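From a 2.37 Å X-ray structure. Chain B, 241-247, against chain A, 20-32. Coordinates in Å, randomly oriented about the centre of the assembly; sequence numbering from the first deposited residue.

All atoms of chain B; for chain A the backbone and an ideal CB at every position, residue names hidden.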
# COMPACT_ATOMS: atom_id res chain seq x y z
N GLY B 241 -6.44 6.40 7.16
CA GLY B 241 -5.56 6.72 8.28
C GLY B 241 -4.11 6.36 7.99
O GLY B 241 -3.82 5.76 6.95
N ASN B 242 -3.20 6.74 8.87
CA ASN B 242 -1.79 6.37 8.72
C ASN B 242 -1.36 5.63 9.96
O ASN B 242 -1.94 5.78 11.04
CB ASN B 242 -0.82 7.57 8.40
CG ASN B 242 -0.91 8.74 9.33
OD1 ASN B 242 -1.12 8.60 10.53
ND2 ASN B 242 -0.68 9.92 8.80
N VAL B 243 -0.35 4.81 9.81
CA VAL B 243 0.19 3.97 10.85
C VAL B 243 1.67 4.30 10.97
O VAL B 243 2.48 3.60 10.38
CB VAL B 243 -0.08 2.43 10.64
CG1 VAL B 243 0.38 1.61 11.84
CG2 VAL B 243 -1.56 2.15 10.36
N PRO B 244 2.06 5.36 11.67
CA PRO B 244 3.50 5.61 11.83
C PRO B 244 4.15 4.70 12.88
O PRO B 244 3.47 4.01 13.65
CB PRO B 244 3.54 7.05 12.31
CG PRO B 244 2.34 7.17 13.13
CD PRO B 244 1.28 6.36 12.42
N LEU B 245 5.45 4.86 13.04
CA LEU B 245 6.20 4.14 14.04
C LEU B 245 7.10 5.10 14.78
O LEU B 245 8.04 5.62 14.21
CB LEU B 245 7.01 3.03 13.34
CG LEU B 245 7.81 2.07 14.24
CD1 LEU B 245 6.86 1.23 15.14
CD2 LEU B 245 8.72 1.17 13.40
N TYR B 246 6.85 5.34 16.07
CA TYR B 246 7.73 6.17 16.85
C TYR B 246 9.10 5.49 16.99
O TYR B 246 9.19 4.26 16.94
CB TYR B 246 7.14 6.44 18.22
CG TYR B 246 5.96 7.39 18.27
CD1 TYR B 246 6.13 8.76 18.07
CD2 TYR B 246 4.70 6.94 18.68
CE1 TYR B 246 5.07 9.65 18.23
CE2 TYR B 246 3.64 7.83 18.85
CZ TYR B 246 3.82 9.18 18.61
OH TYR B 246 2.78 10.07 18.76
N ARG B 247 10.17 6.30 17.14
CA ARG B 247 11.55 5.82 17.31
C ARG B 247 11.75 5.13 18.69
O ARG B 247 11.14 5.57 19.70
CB ARG B 247 12.54 6.99 17.17
CG ARG B 247 12.85 7.30 15.74
CD ARG B 247 14.23 7.92 15.59
NE ARG B 247 14.48 8.22 14.18
CZ ARG B 247 14.52 9.44 13.67
NH1 ARG B 247 14.39 10.50 14.46
NH2 ARG B 247 14.72 9.62 12.38
OXT ARG B 247 12.56 4.18 18.75
N UNK A 20 7.54 16.66 21.60
CA UNK A 20 6.91 15.52 20.93
C UNK A 20 7.92 14.45 20.61
O UNK A 20 9.05 14.76 20.29
CB UNK A 20 6.21 15.97 19.65
N UNK A 21 7.49 13.18 20.66
CA UNK A 21 8.36 12.07 20.26
C UNK A 21 8.49 12.06 18.74
O UNK A 21 7.56 12.45 18.04
CB UNK A 21 7.81 10.73 20.76
N UNK A 22 9.67 11.63 18.27
CA UNK A 22 9.96 11.54 16.85
C UNK A 22 9.60 10.22 16.23
O UNK A 22 9.74 9.15 16.83
CB UNK A 22 11.45 11.81 16.61
N UNK A 23 9.38 10.29 14.93
CA UNK A 23 9.25 9.15 14.05
C UNK A 23 10.24 9.45 12.92
O UNK A 23 11.04 10.40 13.03
CB UNK A 23 7.82 8.95 13.55
N UNK A 24 10.19 8.66 11.86
CA UNK A 24 11.00 8.86 10.66
C UNK A 24 10.75 10.28 10.08
O UNK A 24 9.61 10.75 10.14
CB UNK A 24 10.68 7.79 9.62
N UNK A 25 11.76 10.95 9.47
CA UNK A 25 11.54 12.30 8.89
C UNK A 25 10.42 12.39 7.85
O UNK A 25 9.88 13.47 7.66
CB UNK A 25 12.84 12.78 8.24
N UNK A 26 10.09 11.29 7.17
CA UNK A 26 9.05 11.33 6.14
C UNK A 26 7.69 10.92 6.68
O UNK A 26 6.72 11.00 5.94
CB UNK A 26 9.43 10.42 4.97
N UNK A 27 7.59 10.52 7.96
CA UNK A 27 6.27 10.05 8.40
C UNK A 27 5.46 11.06 9.25
O UNK A 27 5.96 11.71 10.17
CB UNK A 27 6.45 8.76 9.21
N UNK A 28 4.20 11.17 8.90
CA UNK A 28 3.21 11.94 9.60
C UNK A 28 2.84 11.20 10.90
O UNK A 28 2.62 9.99 10.88
CB UNK A 28 1.98 12.17 8.72
N UNK A 29 2.86 11.91 12.02
CA UNK A 29 2.42 11.46 13.34
C UNK A 29 1.30 12.39 13.71
O UNK A 29 1.25 13.51 13.17
CB UNK A 29 3.54 11.47 14.38
N UNK A 30 0.44 11.97 14.65
CA UNK A 30 -0.66 12.83 15.13
C UNK A 30 -0.11 14.09 15.83
O UNK A 30 -0.83 15.08 15.95
CB UNK A 30 -1.56 12.05 16.09
N UNK A 31 1.16 14.03 16.30
CA UNK A 31 1.88 15.12 16.95
C UNK A 31 2.00 16.32 16.01
O UNK A 31 1.96 17.46 16.47
CB UNK A 31 3.27 14.65 17.40
N UNK A 32 2.14 16.07 14.69
CA UNK A 32 2.26 17.10 13.66
C UNK A 32 1.05 18.01 13.63
O UNK A 32 1.19 19.23 13.46
CB UNK A 32 2.46 16.46 12.29

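Position 20 has nothing of chain B within 5.5 Å of its ideal CB, so chain B sets no demand here. The residue is A:Asp20.

At position 21 CA-to-CB points toward chain B, and the ideal CB already lies 3.7 Å from B:Tyr246 CD1. A small apolar side chain would suit this spot beside the ring. It is A:Ala21, whose CB makes an apolar contact of 3.7 Å with B:Tyr246 CD1.

Position 22 works first through its backbone. Its O accepts a nearly straight hydrogen bond from B:Arg247 N at 2.9 Å, and B:Tyr246 CA approaches the same O at 3.6 Å in a CA-H...O contact. CA-to-CB points sideways, with the ideal CB 3.9 Å from B:Arg247 NH1. An aliphatic chain could lie along the guanidinium, and an acidic or polar one could meet its charge. The residue is A:Leu22; its CD1 sits at the guanidinium edge, 3.4 Å from B:Arg247 NH1. Water 1 donates to both A:Leu22 O (2.9 Å) and B:Arg247 O (3.0 Å), a second link at this point.

At position 23 the ideal CB is 3.4 Å from B:Leu245 O, a carbonyl that can accept a hydrogen bond. B:Tyr246 CA and B:Pro244 CB are also near. A short donor fits best: serine, threonine or perhaps cysteine. It is A:Ser23. With chi1 in t, its OG donates to B:Leu245 O at 2.7 Å. The backbone O of A:Ser23 lies over one face of the B:Arg247 guanidinium, 3.6 Å from NH1.

Position 24 points away from chain B, so many residues would serve. Its phi/psi of -57/147 and the bend that follows suit the start of a type I turn running to 27. The residue is A:Asp24; its OD2 accepts from the backbone N of 26 at 2.8 Å.

Position 25 has phi -57, which proline allows. A:Pro25 places CD 3.5 Å from B:Arg247 NH2. Position 26 is out of reach; it is A:Leu26.

Position 27 points toward B:Pro244, its ideal CB 4.6 Å from that residue's CB. A small or beta-branched side chain would fit. A:Thr27 brings OG1 to 3.9 Å from B:Pro244 CB and donates from OG1 to A:Ser23 OG at 2.8 Å.

At position 28 the ideal CB is 3.5 Å from B:Asn242 ND2. A flexible chain could pass this amide. A:Arg28 does so, with CG 3.1 Å from B:Asn242 ND2; its end leads away, and NH1 forms a salt bridge with OD2 of 32 at 3.1 Å.

At position 29 the ideal CB lies 4.5 Å from B:Tyr246 CE1 and 4.6 Å from B:Pro244 CG. Valine or threonine would suit. A:Thr29 sets CG2 4.1 Å from B:Pro244 CB.

Position 30, A:Ser30, barely touches chain B.

Position 31 points toward B:Tyr246 OH, 4.8 Å from the ideal CB. A polar side chain of medium length would suit, as acceptor or donor: asparagine, aspartate, glutamine or histidine, for example. A:Asn31 OD1 accepts a very short 2.4 Å hydrogen bond from B:Tyr246 OH.

Position 32, A:Asp32, is out of reach.

Chain A (20-32) DALSDPLTRTSND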
# COMPACT_ATOMS: atom_id res chain seq x y z
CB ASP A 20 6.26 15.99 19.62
CG ASP A 20 5.12 16.97 19.84
OD1 ASP A 20 4.05 16.53 20.31
OD2 ASP A 20 5.29 18.15 19.52
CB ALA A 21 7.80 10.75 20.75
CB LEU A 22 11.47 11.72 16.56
CG LEU A 22 12.16 12.97 17.02
CD1 LEU A 22 13.65 12.78 16.94
CD2 LEU A 22 11.68 14.15 16.25
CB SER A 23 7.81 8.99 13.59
OG SER A 23 7.65 7.83 12.79
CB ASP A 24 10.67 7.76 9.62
CG ASP A 24 11.42 7.90 8.32
OD1 ASP A 24 12.55 7.39 8.24
OD2 ASP A 24 10.96 8.65 7.44
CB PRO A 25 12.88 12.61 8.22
CG PRO A 25 13.87 11.79 8.90
CD PRO A 25 13.18 10.55 9.34
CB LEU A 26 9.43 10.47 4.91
CG LEU A 26 10.18 11.25 3.80
CD1 LEU A 26 11.59 11.55 4.19
CD2 LEU A 26 10.21 10.46 2.48
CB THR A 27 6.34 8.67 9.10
OG1 THR A 27 6.52 8.84 10.49
CG2 THR A 27 7.41 7.78 8.55
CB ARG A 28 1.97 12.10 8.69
CG ARG A 28 0.70 12.65 9.36
CD ARG A 28 0.80 14.13 9.66
NE ARG A 28 0.58 14.92 8.45
CZ ARG A 28 1.34 15.94 8.07
NH1 ARG A 28 2.41 16.27 8.78
NH2 ARG A 28 1.06 16.61 6.96
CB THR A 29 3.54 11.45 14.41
OG1 THR A 29 4.02 12.78 14.63
CG2 THR A 29 4.67 10.54 14.06
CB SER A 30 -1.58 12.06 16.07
OG SER A 30 -0.94 11.81 17.31
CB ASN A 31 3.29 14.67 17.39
CG ASN A 31 3.33 13.58 18.42
OD1 ASN A 31 3.16 12.39 18.13
ND2 ASN A 31 3.60 13.95 19.65
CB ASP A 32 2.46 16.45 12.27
CG ASP A 32 3.74 15.68 12.08
OD1 ASP A 32 4.71 15.96 12.80
OD2 ASP A 32 3.80 14.86 11.14
O HOH W 1 10.09 8.42 19.64
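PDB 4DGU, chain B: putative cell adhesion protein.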